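Local structure of MutT/nudix family protein (Enterococcus faecalis, 2FML) at residues 44-49 with 128-133; 38-43 with 77-82; 156-161 with 169-174; 215-220 with 263-268. The protein is of unknown function but, as a MutT/nudix family member with a C-terminal NrtR-type winged helix domain, may hydrolyse nucleoside diphosphate derivatives or act as a DNA-binding regulator. All coordinates share one frame; numbering follows the deposited sequence.

Interaction 1 of 4, residues 44-49 with 128-133; sequences MVLLCY and YLAFIG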
loop_
_atom_site.group_PDB
_atom_site.type_symbol
_atom_site.label_atom_id
_atom_site.label_comp_id
_atom_site.label_asym_id
_atom_site.label_seq_id
_atom_site.Cartn_x
_atom_site.Cartn_y
_atom_site.Cartn_z
HETATM N N MSE A 44 8.730 1.099 -10.435
HETATM C CA MSE A 44 7.600 0.687 -11.244
HETATM C C MSE A 44 7.783 -0.712 -11.758
HETATM O O MSE A 44 8.819 -1.014 -12.354
HETATM C CB MSE A 44 7.427 1.681 -12.378
HETATM C CG MSE A 44 6.494 1.277 -13.454
HETATM SE SE MSE A 44 4.568 1.388 -12.917
HETATM C CE MSE A 44 4.334 -0.326 -12.899
ATOM N N VAL A 45 6.776 -1.574 -11.502
ATOM C CA VAL A 45 6.781 -2.945 -12.061
ATOM C C VAL A 45 5.824 -2.982 -13.235
ATOM O O VAL A 45 4.628 -2.904 -13.045
ATOM C CB VAL A 45 6.437 -4.047 -11.048
ATOM C CG1 VAL A 45 6.477 -5.426 -11.757
ATOM C CG2 VAL A 45 7.402 -4.028 -9.794
ATOM N N LEU A 46 6.382 -3.031 -14.447
ATOM C CA LEU A 46 5.624 -3.082 -15.692
ATOM C C LEU A 46 5.605 -4.496 -16.219
ATOM O O LEU A 46 6.641 -5.072 -16.484
ATOM C CB LEU A 46 6.232 -2.150 -16.768
ATOM C CG LEU A 46 6.259 -0.655 -16.479
ATOM C CD1 LEU A 46 6.890 0.024 -17.681
ATOM C CD2 LEU A 46 4.841 -0.159 -16.329
ATOM N N LEU A 47 4.389 -5.023 -16.391
ATOM C CA LEU A 47 4.149 -6.380 -16.813
ATOM C C LEU A 47 3.358 -6.326 -18.091
ATOM O O LEU A 47 2.394 -5.567 -18.222
ATOM C CB LEU A 47 3.314 -7.105 -15.769
ATOM C CG LEU A 47 3.952 -7.379 -14.431
ATOM C CD1 LEU A 47 2.982 -8.180 -13.581
ATOM C CD2 LEU A 47 5.328 -8.077 -14.587
ATOM N N CYS A 48 3.771 -7.147 -19.050
ATOM C CA CYS A 48 3.011 -7.305 -20.277
ATOM C C CYS A 48 2.889 -8.800 -20.582
ATOM O O CYS A 48 3.427 -9.647 -19.857
ATOM C CB CYS A 48 3.671 -6.503 -21.423
ATOM S SG CYS A 48 5.233 -7.135 -22.024
ATOM N N TYR A 49 2.221 -9.126 -21.681
ATOM C CA TYR A 49 2.180 -10.495 -22.094
ATOM C C TYR A 49 2.243 -10.588 -23.616
ATOM O O TYR A 49 1.423 -9.988 -24.284
ATOM C CB TYR A 49 0.913 -11.115 -21.514
ATOM C CG TYR A 49 0.533 -12.490 -22.015
ATOM C CD1 TYR A 49 1.063 -13.649 -21.436
ATOM C CD2 TYR A 49 -0.431 -12.624 -23.026
ATOM C CE1 TYR A 49 0.648 -14.915 -21.914
ATOM C CE2 TYR A 49 -0.831 -13.851 -23.487
ATOM C CZ TYR A 49 -0.282 -14.993 -22.956
ATOM O OH TYR A 49 -0.739 -16.186 -23.457
ATOM N N TYR A 128 4.926 0.710 -7.520
ATOM C CA TYR A 128 3.723 0.602 -8.314
ATOM C C TYR A 128 3.787 -0.589 -9.276
ATOM O O TYR A 128 4.857 -1.033 -9.637
ATOM C CB TYR A 128 3.492 1.904 -9.105
ATOM C CG TYR A 128 3.036 3.036 -8.237
ATOM C CD1 TYR A 128 1.702 3.420 -8.227
ATOM C CD2 TYR A 128 3.982 3.789 -7.463
ATOM C CE1 TYR A 128 1.283 4.524 -7.463
ATOM C CE2 TYR A 128 3.599 4.867 -6.717
ATOM C CZ TYR A 128 2.250 5.201 -6.676
ATOM O OH TYR A 128 1.873 6.221 -5.888
ATOM N N LEU A 129 2.607 -1.021 -9.711
ATOM C CA LEU A 129 2.386 -2.152 -10.615
ATOM C C LEU A 129 1.477 -1.659 -11.762
ATOM O O LEU A 129 0.519 -0.927 -11.539
ATOM C CB LEU A 129 1.666 -3.265 -9.852
ATOM C CG LEU A 129 1.151 -4.523 -10.551
ATOM C CD1 LEU A 129 2.269 -5.148 -11.465
ATOM C CD2 LEU A 129 0.734 -5.529 -9.467
ATOM N N ALA A 130 1.807 -2.011 -13.003
ATOM C CA ALA A 130 0.875 -1.769 -14.110
ATOM C C ALA A 130 1.006 -2.869 -15.116
ATOM O O ALA A 130 2.113 -3.464 -15.269
ATOM C CB ALA A 130 1.146 -0.410 -14.775
ATOM N N PHE A 131 -0.125 -3.126 -15.775
ATOM C CA PHE A 131 -0.282 -4.123 -16.843
ATOM C C PHE A 131 -0.496 -3.364 -18.117
ATOM O O PHE A 131 -1.433 -2.569 -18.173
ATOM C CB PHE A 131 -1.537 -4.941 -16.603
ATOM C CG PHE A 131 -1.648 -5.478 -15.232
ATOM C CD1 PHE A 131 -0.743 -6.430 -14.763
ATOM C CD2 PHE A 131 -2.666 -5.044 -14.396
ATOM C CE1 PHE A 131 -0.845 -6.931 -13.487
ATOM C CE2 PHE A 131 -2.796 -5.561 -13.122
ATOM C CZ PHE A 131 -1.878 -6.503 -12.667
ATOM N N ILE A 132 0.336 -3.605 -19.127
ATOM C CA ILE A 132 0.379 -2.782 -20.324
ATOM C C ILE A 132 0.708 -3.649 -21.555
ATOM O O ILE A 132 0.885 -4.860 -21.431
ATOM C CB ILE A 132 1.387 -1.573 -20.161
ATOM C CG1 ILE A 132 2.853 -2.039 -19.984
ATOM C CG2 ILE A 132 0.982 -0.697 -18.945
ATOM C CD1 ILE A 132 3.894 -1.114 -20.666
ATOM N N GLY A 133 0.727 -3.043 -22.743
ATOM C CA GLY A 133 1.234 -3.720 -23.925
ATOM C C GLY A 133 2.749 -3.745 -23.904
ATOM O O GLY A 133 3.383 -3.012 -23.132
HETATM O O HOH W 1 0.495 -6.925 -22.712
#

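Interaction 2 of 4, residues 38-43 with 77-82; sequences PSLTVD and GFVNRN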
loop_
_atom_site.group_PDB
_atom_site.type_symbol
_atom_site.label_atom_id
_atom_site.label_comp_id
_atom_site.label_asym_id
_atom_site.label_seq_id
_atom_site.Cartn_x
_atom_site.Cartn_y
_atom_site.Cartn_z
ATOM N N PRO A 38 13.882 10.878 5.213
ATOM C CA PRO A 38 14.402 10.038 4.129
ATOM C C PRO A 38 14.331 10.721 2.762
ATOM O O PRO A 38 13.569 11.709 2.592
ATOM C CB PRO A 38 13.468 8.832 4.160
ATOM C CG PRO A 38 12.115 9.421 4.627
ATOM C CD PRO A 38 12.460 10.565 5.534
ATOM N N SER A 39 15.121 10.214 1.791
ATOM C CA SER A 39 14.808 10.420 0.376
ATOM C C SER A 39 13.651 9.521 0.030
ATOM O O SER A 39 13.485 8.386 0.560
ATOM C CB SER A 39 16.008 10.176 -0.539
ATOM O OG SER A 39 17.070 11.034 -0.145
ATOM N N LEU A 40 12.792 10.043 -0.825
ATOM C CA LEU A 40 11.593 9.348 -1.257
ATOM C C LEU A 40 11.721 8.980 -2.732
ATOM O O LEU A 40 11.931 9.833 -3.589
ATOM C CB LEU A 40 10.334 10.232 -1.075
ATOM C CG LEU A 40 8.962 9.481 -1.361
ATOM C CD1 LEU A 40 8.815 8.470 -0.241
ATOM C CD2 LEU A 40 7.815 10.466 -1.333
ATOM N N THR A 41 11.559 7.693 -3.031
ATOM C CA THR A 41 11.629 7.265 -4.405
ATOM C C THR A 41 10.381 6.465 -4.738
ATOM O O THR A 41 9.508 6.229 -3.863
ATOM C CB THR A 41 12.887 6.368 -4.699
ATOM O OG1 THR A 41 12.868 5.245 -3.839
ATOM C CG2 THR A 41 14.199 7.076 -4.500
ATOM N N VAL A 42 10.264 6.164 -6.044
ATOM C CA VAL A 42 9.187 5.383 -6.625
ATOM C C VAL A 42 9.889 4.356 -7.509
ATOM O O VAL A 42 10.924 4.648 -8.082
ATOM C CB VAL A 42 8.172 6.257 -7.506
ATOM C CG1 VAL A 42 7.292 7.079 -6.639
ATOM C CG2 VAL A 42 8.917 7.154 -8.522
ATOM N N ASP A 43 9.298 3.185 -7.645
ATOM C CA ASP A 43 9.785 2.180 -8.553
ATOM C C ASP A 43 8.548 1.572 -9.207
ATOM O O ASP A 43 7.438 1.488 -8.587
ATOM C CB ASP A 43 10.545 1.078 -7.771
ATOM C CG ASP A 43 11.982 1.489 -7.444
ATOM O OD1 ASP A 43 12.828 1.474 -8.376
ATOM O OD2 ASP A 43 12.262 1.870 -6.269
ATOM N N GLY A 77 12.869 6.400 -9.378
ATOM C CA GLY A 77 13.656 7.580 -9.117
ATOM C C GLY A 77 13.070 8.398 -8.017
ATOM O O GLY A 77 12.127 7.982 -7.357
ATOM N N PHE A 78 13.656 9.556 -7.821
ATOM C CA PHE A 78 13.353 10.458 -6.720
ATOM C C PHE A 78 12.064 11.234 -6.967
ATOM O O PHE A 78 11.844 11.774 -8.028
ATOM C CB PHE A 78 14.565 11.390 -6.474
ATOM C CG PHE A 78 15.701 10.673 -5.818
ATOM C CD1 PHE A 78 15.791 10.606 -4.416
ATOM C CD2 PHE A 78 16.647 9.984 -6.573
ATOM C CE1 PHE A 78 16.835 9.870 -3.740
ATOM C CE2 PHE A 78 17.700 9.245 -5.922
ATOM C CZ PHE A 78 17.772 9.194 -4.482
ATOM N N VAL A 79 11.196 11.262 -5.968
ATOM C CA VAL A 79 10.066 12.147 -6.071
ATOM C C VAL A 79 10.435 13.576 -5.715
ATOM O O VAL A 79 11.113 13.809 -4.717
ATOM C CB VAL A 79 8.708 11.629 -5.457
ATOM C CG1 VAL A 79 8.621 10.086 -5.121
ATOM C CG2 VAL A 79 8.025 12.611 -4.527
ATOM N N ASN A 80 9.931 14.510 -6.514
ATOM C CA ASN A 80 10.126 15.936 -6.301
ATOM C C ASN A 80 9.057 16.466 -5.320
ATOM O O ASN A 80 7.884 16.010 -5.355
ATOM C CB ASN A 80 9.908 16.656 -7.651
ATOM C CG ASN A 80 10.992 16.328 -8.717
ATOM O OD1 ASN A 80 10.746 16.551 -9.906
ATOM N ND2 ASN A 80 12.168 15.884 -8.306
ATOM N N ARG A 81 9.451 17.451 -4.495
ATOM C CA ARG A 81 8.533 18.113 -3.531
ATOM C C ARG A 81 7.111 18.528 -4.044
ATOM O O ARG A 81 6.121 18.440 -3.305
ATOM C CB ARG A 81 9.217 19.334 -2.872
ATOM C CG ARG A 81 8.543 19.774 -1.563
ATOM C CD ARG A 81 7.597 20.852 -1.892
ATOM N NE ARG A 81 6.835 21.347 -0.752
ATOM C CZ ARG A 81 5.687 20.854 -0.296
ATOM N NH1 ARG A 81 5.097 19.758 -0.827
ATOM N NH2 ARG A 81 5.143 21.478 0.736
ATOM N N ASN A 82 7.026 18.981 -5.278
ATOM C CA ASN A 82 5.750 19.412 -5.840
ATOM C C ASN A 82 4.921 18.306 -6.598
ATOM O O ASN A 82 4.058 18.635 -7.409
ATOM C CB ASN A 82 5.979 20.659 -6.737
ATOM C CG ASN A 82 6.686 20.299 -8.078
ATOM O OD1 ASN A 82 7.029 19.115 -8.319
ATOM N ND2 ASN A 82 6.901 21.310 -8.956
#

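Interaction 3 of 4, residues 156-161 with 169-174; sequences QHITLS and LDLKTA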
loop_
_atom_site.group_PDB
_atom_site.type_symbol
_atom_site.label_atom_id
_atom_site.label_comp_id
_atom_site.label_asym_id
_atom_site.label_seq_id
_atom_site.Cartn_x
_atom_site.Cartn_y
_atom_site.Cartn_z
ATOM N N GLN A 156 7.947 -22.701 -7.173
ATOM C CA GLN A 156 7.897 -21.574 -6.234
ATOM C C GLN A 156 8.912 -20.465 -6.583
ATOM O O GLN A 156 9.180 -19.595 -5.780
ATOM C CB GLN A 156 8.040 -22.065 -4.785
ATOM C CG GLN A 156 7.047 -23.229 -4.403
ATOM C CD GLN A 156 5.533 -22.927 -4.699
ATOM O OE1 GLN A 156 4.944 -21.976 -4.151
ATOM N NE2 GLN A 156 4.920 -23.751 -5.562
ATOM N N HIS A 157 9.446 -20.528 -7.805
ATOM C CA HIS A 157 10.470 -19.610 -8.318
ATOM C C HIS A 157 9.985 -18.990 -9.589
ATOM O O HIS A 157 9.207 -19.548 -10.306
ATOM C CB HIS A 157 11.799 -20.328 -8.668
ATOM C CG HIS A 157 12.425 -21.018 -7.505
ATOM N ND1 HIS A 157 12.908 -22.304 -7.574
ATOM C CD2 HIS A 157 12.591 -20.620 -6.228
ATOM C CE1 HIS A 157 13.359 -22.665 -6.383
ATOM N NE2 HIS A 157 13.171 -21.660 -5.548
ATOM N N ILE A 158 10.532 -17.827 -9.857
ATOM C CA ILE A 158 10.355 -17.138 -11.122
ATOM C C ILE A 158 11.696 -16.773 -11.670
ATOM O O ILE A 158 12.619 -16.430 -10.904
ATOM C CB ILE A 158 9.459 -15.864 -10.975
ATOM C CG1 ILE A 158 9.974 -14.863 -9.910
ATOM C CG2 ILE A 158 8.056 -16.275 -10.669
ATOM C CD1 ILE A 158 9.106 -13.542 -9.882
ATOM N N THR A 159 11.824 -16.849 -12.980
ATOM C CA THR A 159 13.055 -16.459 -13.668
ATOM C C THR A 159 12.716 -15.292 -14.652
ATOM O O THR A 159 11.776 -15.373 -15.405
ATOM C CB THR A 159 13.634 -17.691 -14.449
ATOM O OG1 THR A 159 13.920 -18.703 -13.498
ATOM C CG2 THR A 159 14.918 -17.371 -15.235
ATOM N N LEU A 160 13.520 -14.247 -14.598
ATOM C CA LEU A 160 13.544 -13.139 -15.505
ATOM C C LEU A 160 14.766 -13.306 -16.373
ATOM O O LEU A 160 15.901 -13.360 -15.871
ATOM C CB LEU A 160 13.692 -11.834 -14.720
ATOM C CG LEU A 160 13.132 -11.605 -13.302
ATOM C CD1 LEU A 160 13.284 -10.116 -12.962
ATOM C CD2 LEU A 160 11.690 -12.014 -13.141
ATOM N N SER A 161 14.546 -13.379 -17.674
ATOM C CA SER A 161 15.637 -13.592 -18.584
ATOM C C SER A 161 15.640 -12.678 -19.786
ATOM O O SER A 161 14.598 -12.314 -20.292
ATOM C CB SER A 161 15.802 -15.079 -18.967
ATOM O OG SER A 161 14.626 -15.707 -19.433
ATOM N N LEU A 169 14.281 -15.900 -8.625
ATOM C CA LEU A 169 13.794 -15.466 -7.334
ATOM C C LEU A 169 12.858 -16.492 -6.716
ATOM O O LEU A 169 11.954 -17.014 -7.376
ATOM C CB LEU A 169 13.008 -14.138 -7.468
ATOM C CG LEU A 169 13.694 -12.962 -8.175
ATOM C CD1 LEU A 169 12.748 -11.747 -8.386
ATOM C CD2 LEU A 169 15.070 -12.663 -7.493
ATOM N N ASP A 170 13.027 -16.669 -5.410
ATOM C CA ASP A 170 12.161 -17.497 -4.578
ATOM C C ASP A 170 10.904 -16.714 -4.192
ATOM O O ASP A 170 11.019 -15.681 -3.534
ATOM C CB ASP A 170 12.891 -17.935 -3.292
ATOM C CG ASP A 170 12.088 -18.977 -2.497
ATOM O OD1 ASP A 170 10.956 -18.710 -2.026
ATOM O OD2 ASP A 170 12.592 -20.098 -2.363
ATOM N N LEU A 171 9.738 -17.195 -4.620
ATOM C CA LEU A 171 8.464 -16.560 -4.323
ATOM C C LEU A 171 8.093 -16.439 -2.859
ATOM O O LEU A 171 7.258 -15.588 -2.534
ATOM C CB LEU A 171 7.286 -17.184 -5.082
ATOM C CG LEU A 171 7.217 -16.851 -6.579
ATOM C CD1 LEU A 171 6.186 -17.740 -7.280
ATOM C CD2 LEU A 171 7.025 -15.305 -6.865
ATOM N N LYS A 172 8.692 -17.243 -1.985
ATOM C CA LYS A 172 8.356 -17.167 -0.549
ATOM C C LYS A 172 9.365 -16.354 0.276
ATOM O O LYS A 172 8.976 -15.741 1.264
ATOM C CB LYS A 172 8.103 -18.558 0.092
ATOM C CG LYS A 172 7.177 -19.516 -0.697
ATOM C CD LYS A 172 5.727 -18.928 -0.825
ATOM C CE LYS A 172 5.152 -18.935 -2.295
ATOM N NZ LYS A 172 4.124 -17.823 -2.446
ATOM N N THR A 173 10.633 -16.296 -0.123
ATOM C CA THR A 173 11.661 -15.579 0.683
ATOM C C THR A 173 12.353 -14.446 -0.034
ATOM O O THR A 173 13.193 -13.750 0.583
ATOM C CB THR A 173 12.794 -16.498 1.062
ATOM O OG1 THR A 173 13.418 -16.900 -0.156
ATOM C CG2 THR A 173 12.294 -17.766 1.838
ATOM N N ALA A 174 12.041 -14.278 -1.338
ATOM C CA ALA A 174 12.722 -13.316 -2.227
ATOM C C ALA A 174 14.201 -13.600 -2.380
ATOM O O ALA A 174 14.895 -12.793 -2.970
ATOM C CB ALA A 174 12.496 -11.841 -1.762
#

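Interaction 4 of 4, residues 215-220 with 263-268; sequences FTITEA and KIYQLK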
loop_
_atom_site.group_PDB
_atom_site.type_symbol
_atom_site.label_atom_id
_atom_site.label_comp_id
_atom_site.label_asym_id
_atom_site.label_seq_id
_atom_site.Cartn_x
_atom_site.Cartn_y
_atom_site.Cartn_z
ATOM N N PHE A 215 -10.620 -10.434 -25.164
ATOM C CA PHE A 215 -10.054 -11.761 -24.903
ATOM C C PHE A 215 -11.048 -12.926 -24.860
ATOM O O PHE A 215 -12.153 -12.789 -24.346
ATOM C CB PHE A 215 -9.268 -11.739 -23.589
ATOM C CG PHE A 215 -9.976 -11.050 -22.448
ATOM C CD1 PHE A 215 -10.784 -11.765 -21.578
ATOM C CD2 PHE A 215 -9.780 -9.687 -22.200
ATOM C CE1 PHE A 215 -11.416 -11.124 -20.497
ATOM C CE2 PHE A 215 -10.417 -9.036 -21.118
ATOM C CZ PHE A 215 -11.227 -9.761 -20.274
ATOM N N THR A 216 -10.617 -14.077 -25.377
ATOM C CA THR A 216 -11.283 -15.351 -25.120
ATOM C C THR A 216 -11.015 -15.932 -23.706
ATOM O O THR A 216 -10.042 -15.545 -22.982
ATOM C CB THR A 216 -10.909 -16.436 -26.185
ATOM O OG1 THR A 216 -9.501 -16.678 -26.143
ATOM C CG2 THR A 216 -11.293 -16.005 -27.582
ATOM N N ILE A 217 -11.874 -16.872 -23.310
ATOM C CA ILE A 217 -11.630 -17.668 -22.108
ATOM C C ILE A 217 -10.274 -18.444 -22.169
ATOM O O ILE A 217 -9.573 -18.515 -21.173
ATOM C CB ILE A 217 -12.848 -18.565 -21.733
ATOM C CG1 ILE A 217 -14.125 -17.719 -21.570
ATOM C CG2 ILE A 217 -12.575 -19.306 -20.431
ATOM C CD1 ILE A 217 -14.006 -16.511 -20.588
ATOM N N THR A 218 -9.902 -18.979 -23.341
ATOM C CA THR A 218 -8.566 -19.596 -23.530
ATOM C C THR A 218 -7.376 -18.632 -23.284
ATOM O O THR A 218 -6.399 -18.998 -22.612
ATOM C CB THR A 218 -8.426 -20.322 -24.903
ATOM O OG1 THR A 218 -9.451 -21.316 -25.011
ATOM C CG2 THR A 218 -7.050 -21.026 -25.016
ATOM N N GLU A 219 -7.442 -17.420 -23.821
ATOM C CA GLU A 219 -6.384 -16.432 -23.519
ATOM C C GLU A 219 -6.318 -16.125 -22.010
ATOM O O GLU A 219 -5.240 -16.090 -21.419
ATOM C CB GLU A 219 -6.551 -15.138 -24.341
ATOM C CG GLU A 219 -6.398 -15.304 -25.885
ATOM C CD GLU A 219 -6.945 -14.101 -26.703
ATOM O OE1 GLU A 219 -7.709 -13.279 -26.144
ATOM O OE2 GLU A 219 -6.588 -13.962 -27.898
ATOM N N ALA A 220 -7.474 -15.904 -21.390
ATOM C CA ALA A 220 -7.527 -15.600 -19.968
ATOM C C ALA A 220 -6.984 -16.763 -19.164
ATOM O O ALA A 220 -6.229 -16.556 -18.235
ATOM C CB ALA A 220 -8.966 -15.266 -19.529
ATOM N N LYS A 263 -16.274 -16.790 -27.809
ATOM C CA LYS A 263 -16.546 -15.417 -27.348
ATOM C C LYS A 263 -15.339 -14.569 -26.893
ATOM O O LYS A 263 -14.362 -15.051 -26.270
ATOM C CB LYS A 263 -17.683 -15.362 -26.307
ATOM C CG LYS A 263 -19.016 -14.837 -26.875
ATOM C CD LYS A 263 -20.014 -15.990 -27.166
ATOM C CE LYS A 263 -21.096 -15.622 -28.195
ATOM N NZ LYS A 263 -22.440 -16.838 -27.850
ATOM N N ILE A 264 -15.483 -13.289 -27.236
ATOM C CA ILE A 264 -14.611 -12.186 -26.888
ATOM C C ILE A 264 -15.250 -11.470 -25.684
ATOM O O ILE A 264 -16.461 -11.197 -25.687
ATOM C CB ILE A 264 -14.546 -11.196 -28.094
ATOM C CG1 ILE A 264 -13.836 -11.827 -29.299
ATOM C CG2 ILE A 264 -13.863 -9.910 -27.715
ATOM C CD1 ILE A 264 -14.146 -11.131 -30.657
ATOM N N TYR A 265 -14.433 -11.171 -24.669
ATOM C CA TYR A 265 -14.829 -10.380 -23.485
ATOM C C TYR A 265 -13.833 -9.238 -23.205
ATOM O O TYR A 265 -12.642 -9.334 -23.523
ATOM C CB TYR A 265 -14.899 -11.256 -22.221
ATOM C CG TYR A 265 -15.795 -12.462 -22.309
ATOM C CD1 TYR A 265 -15.372 -13.625 -22.968
ATOM C CD2 TYR A 265 -17.068 -12.462 -21.726
ATOM C CE1 TYR A 265 -16.204 -14.756 -23.068
ATOM C CE2 TYR A 265 -17.901 -13.598 -21.808
ATOM C CZ TYR A 265 -17.456 -14.737 -22.480
ATOM O OH TYR A 265 -18.250 -15.858 -22.569
ATOM N N GLN A 266 -14.328 -8.168 -22.596
ATOM C CA GLN A 266 -13.475 -7.176 -21.946
ATOM C C GLN A 266 -13.847 -7.163 -20.492
ATOM O O GLN A 266 -14.894 -7.678 -20.123
ATOM C CB GLN A 266 -13.643 -5.781 -22.548
ATOM C CG GLN A 266 -14.958 -5.059 -22.241
ATOM C CD GLN A 266 -15.265 -3.914 -23.205
ATOM O OE1 GLN A 266 -16.313 -3.282 -23.111
ATOM N NE2 GLN A 266 -14.352 -3.645 -24.132
ATOM N N LEU A 267 -12.971 -6.587 -19.670
ATOM C CA LEU A 267 -13.252 -6.347 -18.267
ATOM C C LEU A 267 -14.284 -5.239 -18.209
ATOM O O LEU A 267 -14.272 -4.359 -19.079
ATOM C CB LEU A 267 -11.979 -5.886 -17.555
ATOM C CG LEU A 267 -10.782 -6.833 -17.604
ATOM C CD1 LEU A 267 -9.515 -5.994 -17.447
ATOM C CD2 LEU A 267 -10.890 -7.869 -16.508
ATOM N N LYS A 268 -15.171 -5.294 -17.204
ATOM C CA LYS A 268 -16.210 -4.260 -16.967
ATOM C C LYS A 268 -15.944 -3.453 -15.619
ATOM O O LYS A 268 -14.553 -3.065 -15.637
#

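Interaction 1 of 4, residues 44-49 with 128-133
Leu47 meets Leu129 and Phe131 across two parallel strands of the mixed sheet of the Nudix fold. Strand 44-49 runs beside 128-131, with their axes 17° apart. Four backbone hydrogen bonds alternate between them: Val45 N to Tyr128 O, Ala130 N to Val45 O, Leu47 N to Ala130 O and Ile132 N to Leu47 O. Leu47 has the most surface buried here. With its CG anti to the carbonyl carbon (chi1 -68°), that atom lies 4.1 Å from Leu129 CD1. Its CD1 touches Leu129 CD1 at 3.8 Å and also reaches the edge of the Phe131 ring, with CE1 4.0 Å away. The side chains of Leu47 and Phe131 lie side by side and point the same way. Val45 and Leu129 share this face, and strand 143-154 packs on it through Leu151.

Ile132 follows in area. Its CG1 comes to 4.0 Å from Leu47 O, beside the bond from its own backbone N. Met44, a selenomethionine, works on the other face with Leu46, Tyr128 and Ala130. Its chain bends at chi2 and chi3. SE lies 4.0 Å from Tyr128 CB, while the exact position of CE is doubtful. Val89 and Thr93 of helix 85-97 cover Met44, which ties the sheet to that helix. Tyr128 OH is hydrogen-bonded to Thr85 OG1. Next to the last backbone bond a water bridges Tyr49 N and Ile132 O. It accepts from Tyr49 N at 3.0 Å and donates to Ile132 O.

Interaction 2 of 4, residues 38-43 with 77-82
Thr41 and Phe78 form a non-hydrogen-bonded antiparallel pair, and their side chains lie side by side on one face of the sheet. Thr41 CG2 sits over the centre of the Phe78 ring, 3.9 Å from the centroid and 11° off the normal, a CH-pi contact. Ser39 comes at the same ring from the edge: its CB lies in the ring plane, 3.3 Å from Phe78 CE1. With OG1 between the backbone N and the carbonyl carbon (chi1 57°), Thr41 CG2 is left anti to the carbonyl carbon, which places it over the ring.

The other side is aliphatic. Val79 CG1 meets Val42 CG1 at 3.6 Å, and the two side chains cross at about a right angle. Leu40 approaches Val79 obliquely, CG to CG1 at 3.8 Å. The backbones are joined by Val42 N to Gly77 O, Gly77 N to Val42 O and Val79 N to Leu40 O. Val79 also packs on Ser88 of helix 85-97 and on Trp122 of the second subunit. Residues 77-98 match the Nudix box, so its first residues lie beside segment 38-43. The side chains thus meet through carbon, the three hydrogen bonds across are backbone to backbone, and Thr41 OG1 bonds to Thr125 OG1 on strand 123-131.

Interaction 3 of 4, residues 156-161 with 169-174
Gln156 starts the contact by offering its backbone O to Leu171 N at 2.7 Å. This bond closes the open end of a beta hairpin, strands 157-162 and 165-170, within the mixed sheet of the Nudix domain. The Gln156 side chain bends at chi2 (-53°) and crosses Lys172 obliquely, with OE1 3.6 Å from Lys172 CE. Leu171 CB and CG also lie against Gln156 O.

His157 forms a non-hydrogen-bonded antiparallel pair with Asp170. The ring turns its edge to the partner strand, and CD2 lies 3.6 Å from Asp170 CA, which is in the ring plane. NE2 comes to 3.6 Å from Asp170 OD2, with ring and carboxylate planes 72° apart. This is proximity and not a hydrogen bond.

Ile158 pairs with Leu169 through two backbone bonds, Ile158 N to Leu169 O and Leu169 N to Ile158 O. Its side chain is on the opposite face from His157. CG1 meets Leu169 CB at 4.0 Å, and CG2 meets Leu171 CD2 at 4.1 Å, crossing that leucine at about a right angle. Helix 186-200 covers Leu169 and Leu171 through Ile191, while Leu151 of strand 143-154 packs on Ile158.

After the strand, Asp170 turns the chain in an Asx turn. Its OD1 accepts from Lys172 N at 2.7 Å, nearly along the C-O axis, and from Thr173 N at 3.1 Å, from above the carboxylate plane.

Interaction 4 of 4, residues 215-220 with 263-268
Phe215 lays one face of its ring over the backbone carbonyl of Tyr265, whose O atom stands 3.1 Å above the ring centre. The contact lies in the C-terminal region that belongs by sequence to the NrtR DNA-binding winged helix family. It sets the residues leading into helix 217-228 against the chain's last modelled segment. With chi1 46°, Phe215 CG stands between the backbone N and the carbonyl carbon, which brings it to 3.3 Å from Tyr265 O. CE1 touches Tyr265 CB at 3.9 Å and CZ reaches Leu267 CG at 4.0 Å. Phe248 meets the same ring edge-to-face.

The two backbones form a single antiparallel bridge. Tyr265 N bonds to Phe215 O at 2.8 Å, with the donor tilted 35° from the carbonyl plane. The return bond, Phe215 N to Tyr265 O, is weak, bent to 127° at the hydrogen. Tyr265 O therefore has both the amide and the ring of Phe215 close by. The Tyr265 ring turns its edge to Phe215 O, and Ile217 CD1 comes within 3.7 Å of its CE1. Phe240 of helix 237-244 also packs on Ile217.

Thr216 is the N-cap of helix 217-228. It forms a capping box with Glu219, whose OE2 makes a salt bridge to Lys51. Glu219 N bonds to Thr216 OG1, and Thr216 N bonds to Glu219 OE1, which it meets from above the carboxylate plane.

Strand 39-50 comes first and serves two contacts. Its first half pairs with 77-82 in interaction 2, closing a loop that holds strand 55-63. Its second half pairs with 128-133 in interaction 1, closing a longer loop that includes helix 85-97. The two cross along the chain and touch where Tyr128 N lies 2.8 Å from Asp43 O, a probable hydrogen bond. Interaction 3 follows in series and closes the short hairpin 157-170 of the same sheet, its centre about 17 Å from that of interaction 1. Interaction 4 comes last. It joins the start of helix 217-228 to the last modelled residues, after helix 237-244. Its centre is about 38 Å from that of interaction 2.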